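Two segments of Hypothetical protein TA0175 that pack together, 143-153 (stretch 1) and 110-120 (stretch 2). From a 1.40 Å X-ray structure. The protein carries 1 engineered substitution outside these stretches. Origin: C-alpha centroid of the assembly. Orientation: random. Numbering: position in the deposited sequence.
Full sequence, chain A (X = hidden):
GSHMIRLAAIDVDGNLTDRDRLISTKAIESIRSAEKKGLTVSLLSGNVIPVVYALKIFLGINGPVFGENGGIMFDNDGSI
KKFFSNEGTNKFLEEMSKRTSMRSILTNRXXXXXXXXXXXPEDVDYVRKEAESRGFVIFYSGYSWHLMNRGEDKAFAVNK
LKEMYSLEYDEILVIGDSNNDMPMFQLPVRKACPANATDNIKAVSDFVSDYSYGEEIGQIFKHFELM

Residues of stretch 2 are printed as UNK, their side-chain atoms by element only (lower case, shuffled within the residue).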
# COMPACT_ATOMS: atom_id res chain seq x y z
N TYR A 143 -3.17 13.54 -17.56
CA TYR A 143 -2.49 14.19 -18.68
C TYR A 143 -1.04 13.82 -18.90
O TYR A 143 -0.48 14.17 -19.93
CB TYR A 143 -2.51 15.71 -18.49
CG TYR A 143 -3.85 16.32 -18.78
CD1 TYR A 143 -4.86 16.30 -17.82
CD2 TYR A 143 -4.14 16.82 -20.04
CE1 TYR A 143 -6.14 16.76 -18.12
CE2 TYR A 143 -5.41 17.28 -20.35
CZ TYR A 143 -6.40 17.24 -19.39
OH TYR A 143 -7.66 17.69 -19.70
N SER A 144 -0.44 13.10 -17.96
CA SER A 144 0.99 12.84 -18.11
C SER A 144 1.47 11.69 -17.26
O SER A 144 0.71 11.07 -16.52
CB SER A 144 1.76 14.09 -17.65
OG SER A 144 1.69 14.22 -16.22
N TRP A 145 2.77 11.45 -17.37
CA TRP A 145 3.43 10.49 -16.51
C TRP A 145 3.75 11.28 -15.24
O TRP A 145 3.75 12.53 -15.24
CB TRP A 145 4.75 10.00 -17.10
CG TRP A 145 4.57 9.05 -18.21
CD1 TRP A 145 4.31 9.35 -19.52
CD2 TRP A 145 4.62 7.62 -18.13
NE1 TRP A 145 4.20 8.19 -20.25
CE2 TRP A 145 4.39 7.12 -19.42
CE3 TRP A 145 4.85 6.72 -17.08
CZ2 TRP A 145 4.38 5.74 -19.71
CZ3 TRP A 145 4.83 5.34 -17.36
CH2 TRP A 145 4.60 4.88 -18.67
N HIS A 146 4.03 10.55 -14.18
CA HIS A 146 4.33 11.12 -12.88
C HIS A 146 5.51 10.41 -12.29
O HIS A 146 5.56 9.18 -12.29
CB HIS A 146 3.13 10.95 -11.95
CG HIS A 146 1.93 11.70 -12.41
ND1 HIS A 146 1.01 11.19 -13.31
CD2 HIS A 146 1.55 12.97 -12.15
CE1 HIS A 146 0.12 12.13 -13.59
NE2 HIS A 146 0.42 13.21 -12.90
N LEU A 147 6.48 11.19 -11.81
CA LEU A 147 7.66 10.68 -11.14
C LEU A 147 7.38 11.02 -9.68
O LEU A 147 7.43 12.19 -9.27
CB LEU A 147 8.92 11.39 -11.64
CG LEU A 147 10.22 11.00 -10.92
CD1 LEU A 147 10.56 9.53 -11.16
CD2 LEU A 147 11.34 11.91 -11.41
N MET A 148 7.09 9.98 -8.91
CA MET A 148 6.71 10.10 -7.52
C MET A 148 7.70 9.49 -6.56
O MET A 148 8.45 8.58 -6.92
CB MET A 148 5.38 9.37 -7.30
CG MET A 148 4.28 9.68 -8.29
SD MET A 148 3.80 11.40 -8.28
CE MET A 148 3.49 11.64 -6.53
N ASN A 149 7.67 9.98 -5.33
CA ASN A 149 8.49 9.42 -4.27
C ASN A 149 7.76 8.12 -3.88
O ASN A 149 6.52 8.06 -3.91
CB ASN A 149 8.52 10.38 -3.08
CG ASN A 149 9.35 11.63 -3.37
OD1 ASN A 149 10.58 11.57 -3.39
ND2 ASN A 149 8.68 12.76 -3.60
N ARG A 150 8.49 7.06 -3.55
CA ARG A 150 7.85 5.81 -3.16
C ARG A 150 6.92 6.05 -1.98
O ARG A 150 7.32 6.64 -0.98
CB ARG A 150 8.92 4.77 -2.78
CG ARG A 150 8.37 3.47 -2.18
CD ARG A 150 7.71 2.56 -3.20
NE ARG A 150 8.65 2.07 -4.20
CZ ARG A 150 8.43 1.00 -4.96
NH1 ARG A 150 7.31 0.30 -4.84
NH2 ARG A 150 9.34 0.64 -5.86
N GLY A 151 5.67 5.59 -2.10
CA GLY A 151 4.71 5.77 -1.02
C GLY A 151 3.83 7.01 -1.13
O GLY A 151 2.92 7.21 -0.32
N GLU A 152 4.10 7.84 -2.13
CA GLU A 152 3.35 9.08 -2.34
C GLU A 152 2.24 8.68 -3.31
O GLU A 152 2.34 8.84 -4.53
CB GLU A 152 4.29 10.12 -2.94
CG GLU A 152 3.72 11.50 -3.11
CD GLU A 152 4.75 12.49 -3.63
OE1 GLU A 152 5.87 12.06 -3.98
OE2 GLU A 152 4.44 13.70 -3.69
N ASP A 153 1.16 8.14 -2.75
CA ASP A 153 0.07 7.62 -3.56
C ASP A 153 -1.31 7.79 -2.95
O ASP A 153 -1.47 8.43 -1.91
CB ASP A 153 0.32 6.12 -3.83
CG ASP A 153 0.44 5.29 -2.56
OD1 ASP A 153 -0.09 5.69 -1.51
OD2 ASP A 153 1.07 4.21 -2.62
N UNK A 110 3.77 24.46 -11.36
CA UNK A 110 2.90 24.52 -10.20
C UNK A 110 3.03 23.30 -9.29
O UNK A 110 2.27 23.16 -8.33
c UNK A 110 0.59 27.35 -13.12
c UNK A 110 -0.51 26.84 -15.15
c UNK A 110 1.56 27.19 -11.11
c UNK A 110 -0.54 25.48 -14.80
c UNK A 110 1.21 25.91 -11.44
c UNK A 110 0.05 27.79 -14.33
c UNK A 110 0.58 25.99 -12.73
n UNK A 110 1.20 28.06 -12.12
c UNK A 110 1.45 24.68 -10.64
c UNK A 110 -0.00 25.05 -13.59
N UNK A 111 3.98 22.40 -9.58
CA UNK A 111 4.18 21.22 -8.74
C UNK A 111 5.11 21.53 -7.60
O UNK A 111 5.99 22.39 -7.72
c UNK A 111 4.07 17.91 -10.82
n UNK A 111 2.74 18.38 -13.29
n UNK A 111 2.87 17.23 -11.29
c UNK A 111 4.73 20.03 -9.54
c UNK A 111 2.25 17.48 -12.44
c UNK A 111 3.64 19.27 -10.29
n UNK A 111 1.07 16.92 -12.68
N UNK A 112 4.93 20.82 -6.49
CA UNK A 112 5.75 21.03 -5.31
C UNK A 112 6.21 19.76 -4.64
O UNK A 112 7.14 19.78 -3.84
o UNK A 112 4.08 23.93 -2.50
o UNK A 112 2.67 24.60 -4.06
c UNK A 112 4.97 21.84 -4.26
c UNK A 112 3.68 23.96 -3.69
c UNK A 112 4.47 23.19 -4.75
N UNK A 113 5.59 18.64 -4.98
CA UNK A 113 5.87 17.38 -4.29
C UNK A 113 6.23 16.19 -5.16
O UNK A 113 6.39 15.08 -4.66
c UNK A 113 4.65 17.02 -3.45
N UNK A 114 6.36 16.43 -6.46
CA UNK A 114 6.65 15.38 -7.43
C UNK A 114 6.93 16.07 -8.75
O UNK A 114 6.90 17.30 -8.82
c UNK A 114 5.44 14.46 -7.59
o UNK A 114 4.36 15.18 -8.16
N UNK A 115 7.18 15.29 -9.80
CA UNK A 115 7.46 15.85 -11.11
C UNK A 115 6.70 15.13 -12.21
O UNK A 115 6.75 13.90 -12.32
o UNK A 115 9.70 16.35 -10.33
c UNK A 115 8.97 15.74 -11.40
c UNK A 115 9.34 16.42 -12.70
N UNK A 116 5.98 15.89 -13.03
CA UNK A 116 5.26 15.29 -14.14
C UNK A 116 6.19 15.26 -15.36
O UNK A 116 7.17 16.00 -15.43
N UNK A 117 5.89 14.41 -16.33
CA UNK A 117 6.74 14.36 -17.51
C UNK A 117 6.08 13.65 -18.67
O UNK A 117 5.07 12.96 -18.50
c UNK A 117 8.19 9.86 -17.52
c UNK A 117 8.00 12.19 -16.84
c UNK A 117 7.77 11.77 -15.54
c UNK A 117 8.21 11.22 -17.83
c UNK A 117 7.96 9.45 -16.21
c UNK A 117 8.10 13.67 -17.19
c UNK A 117 7.75 10.41 -15.21
N UNK A 118 6.66 13.85 -19.85
CA UNK A 118 6.24 13.18 -21.07
C UNK A 118 7.45 12.32 -21.42
O UNK A 118 8.58 12.65 -21.03
c UNK A 118 5.99 14.15 -22.23
c UNK A 118 4.71 14.96 -22.07
o UNK A 118 3.82 14.53 -21.31
o UNK A 118 4.60 16.02 -22.73
N UNK A 119 7.24 11.23 -22.15
CA UNK A 119 8.35 10.35 -22.51
C UNK A 119 7.94 9.46 -23.68
O UNK A 119 6.76 9.12 -23.82
c UNK A 119 7.58 8.47 -20.98
c UNK A 119 8.73 9.45 -21.30
c UNK A 119 10.57 7.98 -20.36
c UNK A 119 10.03 8.69 -21.58
N UNK A 120 8.90 9.13 -24.54
CA UNK A 120 8.61 8.24 -25.67
C UNK A 120 8.46 6.84 -25.08
O UNK A 120 9.19 6.47 -24.17
o UNK A 120 9.12 10.45 -27.26
c UNK A 120 9.78 8.23 -26.66
o UNK A 120 11.05 9.71 -28.01
c UNK A 120 9.99 9.56 -27.35
O HOH W 1 -0.11 16.13 -15.19
O HOH W 2 1.51 15.90 -20.70
O HOH W 3 4.48 7.58 -23.14

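Position 110 has ten side-chain atoms: one carbon, then fused five- and six-membered rings holding eight carbons and one nitrogen. That is an indole, and it lies out of reach of stretch 1. The residue is Trp 110.

Position 111 has three carbons, a nitrogen, then a carbon carrying two more nitrogens. This guanidinium reaches the edge of the His 146 ring. The residue is Arg 111. Its NH2 lies 3.8 Å from His 146 NE2, and a water links NH2 to Ser 144 OG.

Position 112 has three carbons, the third carrying two oxygens. It touches nothing on stretch 1. The residue is Glu 112.

Position 113 has a single carbon, 3.3 Å from Glu 152 OE2 as measured from CB. The residue is Ala 113. Its O lies 2.6 Å from Glu 152 OE2, so the acid probably holds a proton and donates it.

Position 114 has one carbon and one oxygen. The carbon, CB, sits 3.5 Å from Met 148 SD. The residue is Ser 114.

Position 115 has one carbon carrying an oxygen and a carbon. CB lies 4.4 Å from Leu 147 CB. The branch with one oxygen gives Thr 115.

Position 116 has no side-chain atoms. Its CA approaches Trp 145 O at 3.3 Å, a CA-H...O contact. The residue is Gly 116. A CB here would clash with Arg 111 NH1.

Position 117 has one carbon and a ring of six carbons, with no oxygen. The Trp 145 CB lies over one ring face. The residue is Phe 117. Its CZ is 3.4 Å from Trp 145 CB.

Position 118 has two carbons, the second carrying two oxygens. A water joins one of these oxygens to Tyr 143 O. The residue is Asp 118.

Position 119 has four carbons, forked at the first, one arm two carbons long. One carbon packs over a face of the Trp 145 ring. The residue is Ile 119. Its CG2 lies 3.7 Å from Trp 145 CD1.

Position 120 has two carbons, the second carrying two oxygens, and points away. The residue is Asp 120.

The contact is an antiparallel strand pairing. Trp 145 pairs with Phe 117 and Leu 147 with Thr 115, each through two backbone hydrogen bonds; Leu 147 N to Thr 115 O is the shortest at 2.8 Å. These four side chains share one face of the sheet, where Trp 145, Leu 147 and Phe 117 pack together.

Stretch 2 (110-120) WREASTGFDID
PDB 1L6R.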